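Local coordinates for succinate-semialdehyde dehydrogenase (NAD(P)(+)) (Marinobacter aquaeolei, PDB 3RH9), which probably oxidises succinate semialdehyde to succinate with NAD(P)+ as cofactor, as a member of the aldehyde dehydrogenase family, at residues A[175-184]-A[206-217]; A[222-233]-A[246-257]. All coordinates share one frame; numbering follows the deposited sequence.

Interaction 1: A[175-184]-A[206-217]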
loop_
_atom_site.group_PDB
_atom_site.type_symbol
_atom_site.label_atom_id
_atom_site.label_comp_id
_atom_site.label_asym_id
_atom_site.label_seq_id
_atom_site.Cartn_x
_atom_site.Cartn_y
_atom_site.Cartn_z
ATOM N N GLY A 175 2.491 -8.041 -16.274
ATOM C CA GLY A 175 3.415 -9.119 -16.554
ATOM C C GLY A 175 3.627 -10.003 -15.337
ATOM O O GLY A 175 4.656 -10.660 -15.220
ATOM N N CYS A 176 2.655 -10.015 -14.426
ATOM C CA CYS A 176 2.767 -10.795 -13.190
ATOM C C CYS A 176 2.132 -12.157 -13.314
ATOM O O CYS A 176 0.923 -12.253 -13.442
ATOM C CB CYS A 176 2.122 -10.052 -12.012
ATOM S SG CYS A 176 3.194 -8.782 -11.335
ATOM N N PRO A 177 2.949 -13.216 -13.282
ATOM C CA PRO A 177 2.372 -14.562 -13.194
ATOM C C PRO A 177 1.618 -14.680 -11.873
ATOM O O PRO A 177 2.019 -14.098 -10.868
ATOM C CB PRO A 177 3.605 -15.482 -13.204
ATOM C CG PRO A 177 4.733 -14.640 -13.748
ATOM C CD PRO A 177 4.422 -13.239 -13.304
ATOM N N SER A 178 0.521 -15.413 -11.865
ATOM C CA SER A 178 -0.293 -15.460 -10.671
ATOM C C SER A 178 -0.687 -16.879 -10.269
ATOM O O SER A 178 -0.766 -17.785 -11.094
ATOM C CB SER A 178 -1.527 -14.573 -10.847
ATOM O OG SER A 178 -2.168 -14.822 -12.087
ATOM N N VAL A 179 -0.912 -17.054 -8.977
ATOM C CA VAL A 179 -1.424 -18.291 -8.436
ATOM C C VAL A 179 -2.797 -17.949 -7.889
ATOM O O VAL A 179 -2.927 -17.015 -7.098
ATOM C CB VAL A 179 -0.522 -18.779 -7.317
ATOM C CG1 VAL A 179 -1.153 -19.951 -6.604
ATOM C CG2 VAL A 179 0.831 -19.140 -7.863
ATOM N N ILE A 180 -3.829 -18.669 -8.325
ATOM C CA ILE A 180 -5.207 -18.250 -8.046
ATOM C C ILE A 180 -6.005 -19.169 -7.123
ATOM O O ILE A 180 -6.085 -20.372 -7.371
ATOM C CB ILE A 180 -5.997 -18.039 -9.338
ATOM C CG1 ILE A 180 -5.390 -16.869 -10.121
ATOM C CG2 ILE A 180 -7.483 -17.803 -9.008
ATOM C CD1 ILE A 180 -6.142 -16.462 -11.370
ATOM N N LYS A 181 -6.613 -18.583 -6.083
ATOM C CA LYS A 181 -7.352 -19.349 -5.091
ATOM C C LYS A 181 -8.785 -18.857 -4.863
ATOM O O LYS A 181 -8.996 -17.849 -4.195
ATOM C CB LYS A 181 -6.595 -19.341 -3.762
ATOM C CG LYS A 181 -6.998 -20.453 -2.799
ATOM C CD LYS A 181 -8.415 -20.284 -2.317
ATOM C CE LYS A 181 -8.650 -21.019 -1.011
ATOM N NZ LYS A 181 -7.733 -22.187 -0.947
ATOM N N PRO A 182 -9.782 -19.595 -5.384
ATOM C CA PRO A 182 -11.183 -19.206 -5.193
ATOM C C PRO A 182 -11.749 -19.768 -3.901
ATOM O O PRO A 182 -11.136 -20.634 -3.273
ATOM C CB PRO A 182 -11.871 -19.867 -6.382
ATOM C CG PRO A 182 -11.135 -21.164 -6.510
ATOM C CD PRO A 182 -9.677 -20.861 -6.138
ATOM N N ALA A 183 -12.912 -19.262 -3.504
ATOM C CA ALA A 183 -13.611 -19.769 -2.332
ATOM C C ALA A 183 -14.079 -21.207 -2.601
ATOM O O ALA A 183 -14.477 -21.530 -3.716
ATOM C CB ALA A 183 -14.785 -18.864 -2.014
ATOM N N SER A 184 -14.029 -22.074 -1.594
ATOM C CA SER A 184 -14.478 -23.451 -1.797
ATOM C C SER A 184 -15.988 -23.555 -2.040
ATOM O O SER A 184 -16.476 -24.600 -2.458
ATOM C CB SER A 184 -14.082 -24.342 -0.629
ATOM O OG SER A 184 -12.681 -24.390 -0.496
HETATM N N MSE A 206 1.663 -18.527 -16.515
HETATM C CA MSE A 206 1.135 -17.177 -16.297
HETATM C C MSE A 206 -0.077 -17.171 -15.373
HETATM O O MSE A 206 -0.266 -16.242 -14.580
HETATM C CB MSE A 206 0.776 -16.492 -17.603
HETATM C CG MSE A 206 1.949 -15.872 -18.296
HETATM SE SE MSE A 206 2.826 -14.388 -17.321
HETATM C CE MSE A 206 1.235 -13.366 -16.806
ATOM N N VAL A 207 -0.903 -18.206 -15.485
ATOM C CA VAL A 207 -2.030 -18.375 -14.583
ATOM C C VAL A 207 -1.986 -19.780 -14.005
ATOM O O VAL A 207 -1.576 -20.716 -14.675
ATOM C CB VAL A 207 -3.355 -18.150 -15.293
ATOM C CG1 VAL A 207 -3.364 -16.790 -15.953
ATOM C CG2 VAL A 207 -3.568 -19.218 -16.321
ATOM N N ASN A 208 -2.378 -19.903 -12.742
ATOM C CA ASN A 208 -2.363 -21.169 -12.014
ATOM C C ASN A 208 -3.512 -21.199 -11.014
ATOM O O ASN A 208 -3.814 -20.191 -10.377
ATOM C CB ASN A 208 -1.043 -21.366 -11.277
ATOM C CG ASN A 208 0.156 -21.156 -12.168
ATOM O OD1 ASN A 208 0.654 -20.039 -12.314
ATOM N ND2 ASN A 208 0.639 -22.233 -12.759
ATOM N N LEU A 209 -4.143 -22.363 -10.888
ATOM C CA LEU A 209 -5.315 -22.532 -10.048
ATOM C C LEU A 209 -5.058 -23.540 -8.929
ATOM O O LEU A 209 -4.657 -24.663 -9.174
ATOM C CB LEU A 209 -6.507 -22.954 -10.910
ATOM C CG LEU A 209 -7.836 -23.296 -10.218
ATOM C CD1 LEU A 209 -8.232 -22.234 -9.189
ATOM C CD2 LEU A 209 -8.954 -23.519 -11.261
ATOM N N VAL A 210 -5.270 -23.115 -7.693
ATOM C CA VAL A 210 -5.175 -24.008 -6.555
ATOM C C VAL A 210 -6.487 -23.962 -5.770
ATOM O O VAL A 210 -7.139 -22.924 -5.716
ATOM C CB VAL A 210 -4.013 -23.619 -5.668
ATOM C CG1 VAL A 210 -2.705 -23.881 -6.393
ATOM C CG2 VAL A 210 -4.123 -22.164 -5.305
HETATM N N MSE A 211 -6.891 -25.099 -5.210
HETATM C CA MSE A 211 -8.134 -25.181 -4.459
HETATM C C MSE A 211 -8.003 -26.145 -3.325
HETATM O O MSE A 211 -7.195 -27.061 -3.372
HETATM C CB MSE A 211 -9.256 -25.660 -5.340
HETATM C CG MSE A 211 -9.049 -25.251 -6.756
HETATM SE SE MSE A 211 -10.543 -25.690 -7.880
HETATM C CE MSE A 211 -11.204 -23.884 -8.126
ATOM N N GLY A 212 -8.818 -25.927 -2.303
ATOM C CA GLY A 212 -8.845 -26.799 -1.150
ATOM C C GLY A 212 -8.885 -26.011 0.137
ATOM O O GLY A 212 -9.453 -24.922 0.202
ATOM N N LYS A 213 -8.261 -26.568 1.162
ATOM C CA LYS A 213 -8.358 -26.047 2.520
ATOM C C LYS A 213 -7.654 -24.699 2.621
ATOM O O LYS A 213 -6.512 -24.561 2.200
ATOM C CB LYS A 213 -7.752 -27.067 3.493
ATOM C CG LYS A 213 -8.108 -26.847 4.939
ATOM C CD LYS A 213 -7.646 -28.018 5.818
ATOM C CE LYS A 213 -7.770 -27.698 7.316
ATOM N NZ LYS A 213 -9.192 -27.466 7.759
ATOM N N ALA A 214 -8.340 -23.705 3.172
ATOM C CA ALA A 214 -7.800 -22.349 3.278
ATOM C C ALA A 214 -6.465 -22.265 4.029
ATOM O O ALA A 214 -5.496 -21.685 3.532
ATOM C CB ALA A 214 -8.816 -21.444 3.904
ATOM N N SER A 215 -6.414 -22.835 5.228
ATOM C CA SER A 215 -5.143 -22.987 5.951
ATOM C C SER A 215 -3.988 -23.376 5.043
ATOM O O SER A 215 -2.967 -22.700 5.025
ATOM C CB SER A 215 -5.247 -24.057 7.044
ATOM O OG SER A 215 -5.870 -23.544 8.202
ATOM N N VAL A 216 -4.152 -24.482 4.317
ATOM C CA VAL A 216 -3.075 -25.054 3.514
ATOM C C VAL A 216 -2.600 -24.094 2.444
ATOM O O VAL A 216 -1.433 -23.700 2.438
ATOM C CB VAL A 216 -3.481 -26.398 2.835
ATOM C CG1 VAL A 216 -2.440 -26.812 1.796
ATOM C CG2 VAL A 216 -3.681 -27.510 3.878
ATOM N N ILE A 217 -3.511 -23.718 1.549
ATOM C CA ILE A 217 -3.177 -22.809 0.466
ATOM C C ILE A 217 -2.624 -21.501 1.018
ATOM O O ILE A 217 -1.542 -21.053 0.616
ATOM C CB ILE A 217 -4.382 -22.518 -0.448
ATOM C CG1 ILE A 217 -4.569 -23.654 -1.444
ATOM C CG2 ILE A 217 -4.134 -21.279 -1.261
ATOM C CD1 ILE A 217 -5.223 -24.876 -0.884
HETATM O O HOH W 1 -10.561 -23.439 -2.538
HETATM O O HOH W 2 -11.648 -22.228 0.373
#
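Lys181 lies obliquely against Ile217, its CG 3.4 Å from Ile217 CG2, so that the aliphatic part of the lysine packs on the first turn of the helix that starts at Ala214. With CG anti to the backbone N (chi1 -161°) and a bend at chi2, the chain curls back over that turn, and Lys181 NZ gives a weak hydrogen bond to Gly212 O at 3.4 Å. Were an alanine here, Ile217 would probably lose much of its cover from this strand and Gly212 O its weak charged partner. Beside it, Val179 and Val210 meet methyl to methyl, Val179 CG1 standing 3.9 Å from Val210 CG2, and both pack against Ala54 of helix 48-61. The opposite face carries Ile180 and Leu209, both packed on Met190 of helix 188-197. Farther along, the side chains of Leu209 and Pro182 cross at about a right angle, Leu209 CD1 3.6 Å from Pro182 CD. At the other end the selenium of selenomethionine Met206 rests 4.1 Å from Pro177 CG. The backbones are joined by Ser178 N to Met206 O (2.9 Å), Ile180 N to Asn208 O, and Val210 N to Ile180 O, the last nearly straight at 174°. Past the strands, one water links Pro182 O, Ser184 OG and Gly212 N. Strands 178-181 and 207-209 run parallel with helix 188-197 between them in sequence: a beta-alpha-beta unit at the edge of a Rossmann-like sheet, as in the cofactor-binding domain of aldehyde dehydrogenases.

Interaction 2: A[222-233]-A[246-257]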
loop_
_atom_site.group_PDB
_atom_site.type_symbol
_atom_site.label_atom_id
_atom_site.label_comp_id
_atom_site.label_asym_id
_atom_site.label_seq_id
_atom_site.Cartn_x
_atom_site.Cartn_y
_atom_site.Cartn_z
ATOM N N CYS A 222 1.576 -16.990 1.927
ATOM C CA CYS A 222 2.154 -16.055 2.900
ATOM C C CYS A 222 3.649 -16.270 3.115
ATOM O O CYS A 222 4.398 -15.317 3.263
ATOM C CB CYS A 222 1.450 -16.160 4.256
ATOM S SG CYS A 222 -0.232 -15.512 4.251
ATOM N N GLU A 223 4.075 -17.527 3.147
ATOM C CA GLU A 223 5.434 -17.860 3.551
ATOM C C GLU A 223 6.402 -17.804 2.399
ATOM O O GLU A 223 7.585 -17.592 2.592
ATOM C CB GLU A 223 5.490 -19.252 4.159
ATOM C CG GLU A 223 4.868 -19.333 5.532
ATOM C CD GLU A 223 4.964 -20.734 6.135
ATOM O OE1 GLU A 223 5.578 -21.630 5.504
ATOM O OE2 GLU A 223 4.420 -20.936 7.243
ATOM N N HIS A 224 5.910 -18.006 1.191
ATOM C CA HIS A 224 6.825 -18.163 0.081
ATOM C C HIS A 224 7.501 -16.859 -0.302
ATOM O O HIS A 224 6.841 -15.841 -0.435
ATOM C CB HIS A 224 6.142 -18.794 -1.138
ATOM C CG HIS A 224 7.105 -19.485 -2.052
ATOM N ND1 HIS A 224 7.267 -20.853 -2.067
ATOM C CD2 HIS A 224 8.007 -18.991 -2.933
ATOM C CE1 HIS A 224 8.200 -21.176 -2.946
ATOM N NE2 HIS A 224 8.663 -20.064 -3.486
ATOM N N LYS A 225 8.819 -16.920 -0.504
ATOM C CA LYS A 225 9.631 -15.767 -0.875
ATOM C C LYS A 225 9.522 -15.373 -2.341
ATOM O O LYS A 225 10.011 -14.320 -2.733
ATOM C CB LYS A 225 11.094 -16.019 -0.537
ATOM C CG LYS A 225 11.414 -15.907 0.962
ATOM C CD LYS A 225 12.856 -16.363 1.269
ATOM C CE LYS A 225 13.204 -16.209 2.745
ATOM N NZ LYS A 225 14.659 -16.455 2.981
ATOM N N ASP A 226 8.905 -16.208 -3.165
ATOM C CA ASP A 226 8.696 -15.823 -4.554
ATOM C C ASP A 226 7.310 -15.253 -4.787
ATOM O O ASP A 226 6.961 -14.926 -5.920
ATOM C CB ASP A 226 8.959 -16.984 -5.501
ATOM C CG ASP A 226 10.416 -17.360 -5.549
ATOM O OD1 ASP A 226 11.247 -16.539 -5.081
ATOM O OD2 ASP A 226 10.723 -18.473 -6.035
ATOM N N VAL A 227 6.520 -15.144 -3.722
ATOM C CA VAL A 227 5.243 -14.452 -3.826
ATOM C C VAL A 227 5.304 -13.106 -3.118
ATOM O O VAL A 227 4.858 -12.978 -1.994
ATOM C CB VAL A 227 4.082 -15.288 -3.289
ATOM C CG1 VAL A 227 2.783 -14.577 -3.526
ATOM C CG2 VAL A 227 4.057 -16.610 -3.981
ATOM N N PRO A 228 5.867 -12.096 -3.786
ATOM C CA PRO A 228 6.099 -10.778 -3.195
ATOM C C PRO A 228 4.811 -10.029 -2.896
ATOM O O PRO A 228 4.808 -9.141 -2.058
ATOM C CB PRO A 228 6.862 -10.039 -4.288
ATOM C CG PRO A 228 7.356 -11.090 -5.196
ATOM C CD PRO A 228 6.358 -12.165 -5.165
HETATM N N MSE A 229 3.735 -10.371 -3.587
HETATM C CA MSE A 229 2.494 -9.652 -3.410
HETATM C C MSE A 229 1.265 -10.541 -3.331
HETATM O O MSE A 229 1.129 -11.502 -4.079
HETATM C CB MSE A 229 2.305 -8.633 -4.521
HETATM C CG MSE A 229 0.869 -8.225 -4.699
HETATM SE SE MSE A 229 0.736 -6.465 -5.496
HETATM C CE MSE A 229 -1.122 -6.057 -5.025
ATOM N N LEU A 230 0.362 -10.178 -2.428
ATOM C CA LEU A 230 -0.915 -10.838 -2.295
ATOM C C LEU A 230 -2.054 -9.867 -2.572
ATOM O O LEU A 230 -2.086 -8.769 -2.018
ATOM C CB LEU A 230 -1.058 -11.391 -0.888
ATOM C CG LEU A 230 -0.651 -12.848 -0.703
ATOM C CD1 LEU A 230 0.845 -12.998 -0.826
ATOM C CD2 LEU A 230 -1.131 -13.321 0.645
ATOM N N SER A 231 -2.984 -10.268 -3.436
ATOM C CA SER A 231 -4.202 -9.496 -3.637
ATOM C C SER A 231 -5.400 -10.297 -3.122
ATOM O O SER A 231 -5.794 -11.294 -3.724
ATOM C CB SER A 231 -4.382 -9.101 -5.107
ATOM O OG SER A 231 -5.505 -8.245 -5.276
ATOM N N PHE A 232 -5.961 -9.843 -2.001
ATOM C CA PHE A 232 -7.018 -10.570 -1.295
ATOM C C PHE A 232 -8.324 -9.770 -1.139
ATOM O O PHE A 232 -8.336 -8.653 -0.612
ATOM C CB PHE A 232 -6.513 -11.031 0.085
ATOM C CG PHE A 232 -7.609 -11.485 1.019
ATOM C CD1 PHE A 232 -8.330 -10.559 1.784
ATOM C CD2 PHE A 232 -7.925 -12.835 1.137
ATOM C CE1 PHE A 232 -9.352 -10.979 2.640
ATOM C CE2 PHE A 232 -8.945 -13.259 1.998
ATOM C CZ PHE A 232 -9.653 -12.329 2.748
ATOM N N THR A 233 -9.421 -10.353 -1.603
ATOM C CA THR A 233 -10.740 -9.843 -1.283
ATOM C C THR A 233 -11.404 -10.890 -0.416
ATOM O O THR A 233 -11.334 -12.070 -0.727
ATOM C CB THR A 233 -11.587 -9.617 -2.550
ATOM O OG1 THR A 233 -11.010 -8.576 -3.342
ATOM C CG2 THR A 233 -12.989 -9.213 -2.192
ATOM N N THR A 246 2.119 -11.873 6.935
ATOM C CA THR A 246 3.083 -11.495 5.903
ATOM C C THR A 246 3.974 -10.353 6.324
ATOM O O THR A 246 4.709 -9.812 5.501
ATOM C CB THR A 246 2.422 -11.086 4.582
ATOM O OG1 THR A 246 1.403 -10.115 4.847
ATOM C CG2 THR A 246 1.817 -12.296 3.863
ATOM N N ALA A 247 3.927 -9.988 7.594
ATOM C CA ALA A 247 4.656 -8.818 8.041
ATOM C C ALA A 247 6.168 -9.001 7.991
ATOM O O ALA A 247 6.895 -8.064 7.725
ATOM C CB ALA A 247 4.217 -8.412 9.437
ATOM N N GLU A 248 6.637 -10.209 8.254
ATOM C CA GLU A 248 8.062 -10.453 8.317
ATOM C C GLU A 248 8.727 -10.172 6.990
ATOM O O GLU A 248 9.793 -9.546 6.937
ATOM C CB GLU A 248 8.323 -11.886 8.738
ATOM C CG GLU A 248 8.129 -12.085 10.220
ATOM C CD GLU A 248 9.163 -11.325 11.040
ATOM O OE1 GLU A 248 10.346 -11.304 10.619
ATOM O OE2 GLU A 248 8.796 -10.756 12.096
ATOM N N GLN A 249 8.107 -10.629 5.910
ATOM C CA GLN A 249 8.642 -10.313 4.592
ATOM C C GLN A 249 8.239 -8.933 4.124
ATOM O O GLN A 249 8.722 -8.467 3.087
ATOM C CB GLN A 249 8.206 -11.340 3.568
ATOM C CG GLN A 249 8.745 -12.719 3.847
ATOM C CD GLN A 249 8.619 -13.614 2.640
ATOM O OE1 GLN A 249 8.953 -13.218 1.506
ATOM N NE2 GLN A 249 8.132 -14.836 2.871
ATOM N N VAL A 250 7.361 -8.286 4.891
ATOM C CA VAL A 250 6.815 -6.991 4.513
ATOM C C VAL A 250 6.184 -7.103 3.121
ATOM O O VAL A 250 6.488 -6.339 2.230
ATOM C CB VAL A 250 7.903 -5.898 4.513
ATOM C CG1 VAL A 250 7.278 -4.528 4.480
ATOM C CG2 VAL A 250 8.784 -6.028 5.722
ATOM N N LYS A 251 5.305 -8.077 2.933
ATOM C CA LYS A 251 4.743 -8.302 1.622
ATOM C C LYS A 251 3.866 -7.137 1.189
ATOM O O LYS A 251 3.171 -6.522 1.988
ATOM C CB LYS A 251 3.946 -9.599 1.593
ATOM C CG LYS A 251 4.757 -10.852 1.298
ATOM C CD LYS A 251 3.871 -11.904 0.645
ATOM C CE LYS A 251 4.115 -13.307 1.186
ATOM N NZ LYS A 251 5.174 -14.024 0.500
ATOM N N LYS A 252 3.900 -6.837 -0.093
ATOM C CA LYS A 252 2.952 -5.904 -0.667
ATOM C C LYS A 252 1.552 -6.534 -0.687
ATOM O O LYS A 252 1.366 -7.628 -1.201
ATOM C CB LYS A 252 3.407 -5.513 -2.073
ATOM C CG LYS A 252 2.440 -4.626 -2.801
ATOM C CD LYS A 252 3.135 -3.858 -3.925
ATOM C CE LYS A 252 2.171 -2.888 -4.545
ATOM N NZ LYS A 252 2.799 -2.135 -5.634
ATOM N N LEU A 253 0.571 -5.853 -0.103
ATOM C CA LEU A 253 -0.810 -6.363 -0.087
ATOM C C LEU A 253 -1.823 -5.406 -0.716
ATOM O O LEU A 253 -1.752 -4.200 -0.529
ATOM C CB LEU A 253 -1.258 -6.675 1.341
ATOM C CG LEU A 253 -0.343 -7.527 2.223
ATOM C CD1 LEU A 253 -0.805 -7.481 3.696
ATOM C CD2 LEU A 253 -0.283 -8.952 1.701
ATOM N N ALA A 254 -2.753 -5.953 -1.485
ATOM C CA ALA A 254 -3.962 -5.218 -1.848
ATOM C C ALA A 254 -5.109 -5.899 -1.135
ATOM O O ALA A 254 -5.267 -7.115 -1.230
ATOM C CB ALA A 254 -4.197 -5.214 -3.352
ATOM N N LEU A 255 -5.904 -5.111 -0.415
ATOM C CA LEU A 255 -6.944 -5.661 0.451
ATOM C C LEU A 255 -8.278 -4.989 0.209
ATOM O O LEU A 255 -8.433 -3.770 0.381
ATOM C CB LEU A 255 -6.562 -5.516 1.923
ATOM C CG LEU A 255 -5.312 -6.229 2.430
ATOM C CD1 LEU A 255 -5.153 -6.011 3.925
ATOM C CD2 LEU A 255 -5.387 -7.693 2.100
ATOM N N GLU A 256 -9.245 -5.795 -0.205
ATOM C CA GLU A 256 -10.602 -5.319 -0.312
ATOM C C GLU A 256 -11.428 -6.145 0.658
ATOM O O GLU A 256 -11.753 -7.298 0.385
ATOM C CB GLU A 256 -11.105 -5.466 -1.737
ATOM C CG GLU A 256 -12.220 -4.497 -2.054
ATOM C CD GLU A 256 -12.842 -4.747 -3.412
ATOM O OE1 GLU A 256 -14.023 -5.197 -3.457
ATOM O OE2 GLU A 256 -12.138 -4.502 -4.429
ATOM N N LEU A 257 -11.745 -5.563 1.804
ATOM C CA LEU A 257 -12.352 -6.329 2.870
ATOM C C LEU A 257 -13.811 -5.919 3.123
ATOM O O LEU A 257 -14.515 -5.497 2.202
ATOM C CB LEU A 257 -11.505 -6.189 4.132
ATOM C CG LEU A 257 -9.990 -6.374 3.968
ATOM C CD1 LEU A 257 -9.232 -5.879 5.210
ATOM C CD2 LEU A 257 -9.617 -7.822 3.658
#
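Cys222, in the last turn of its helix, sets SG 3.8 Å from Thr246 CG2. The next carbonyl, Glu223 O, takes a weak, bent hydrogen bond from Gln249 NE2, while Lys225 crosses the same glutamine at about a right angle, Lys225 CG 3.7 Å from Gln249 OE1. Val227 O then receives Lys251 NZ at 2.7 Å, the donor tilted 33° from the carbonyl plane; bends at chi3 and chi4 turn the ammonium in between the helix end and the loop after it, where Cys222 O and His224 O are also close but badly angled for bonding. From Pro228 on, five backbone hydrogen bonds join parallel strands 229-233 and 252-256, from Lys252 N to Pro228 O through to Glu256 N to Phe232 O. The extended side chain of selenomethionine Met229 crosses that of Lys252 at a slant, Met229 SE 3.7 Å from Lys252 CG, and ends with CE against Ala254 CB. Leu230 faces the other way, CB on Leu253 CD2 and CD1 on the methylenes of Lys251. Phe232 offers its ring edge to Leu257 CD2, which lies in the ring plane. Thr233 runs side by side with Glu256, Thr233 OG1 3.5 Å from Glu256 CB, and that hydroxyl is hydrogen-bonded to Lys167. The chemistry thus divides: the ammonium of buried Lys251 bonds to Val227 O among carbonyl oxygens that may ease its charge, whereas regular parallel pairing fixes the backbone of Glu256, the predicted active-site residue.

Interactions 1 and 2 belong to one sheet, their centres 13 Å apart and their nearest atoms about 5 Å apart without touching. Strand 151-154 fills the space between them, bonded on one flank to 178-181 and on the other to 229-233. Helix 214-223 connects them along the chain: it begins in interaction 1 and ends in interaction 2. Two further helices serve both, 48-61 over one face and 162-174, which packs on Ile180 and supplies Lys167 to Ser231 and Thr233. Only interaction 2 holds the predicted active-site Glu256, and only it meets the second subunit; interaction 1 is away from both.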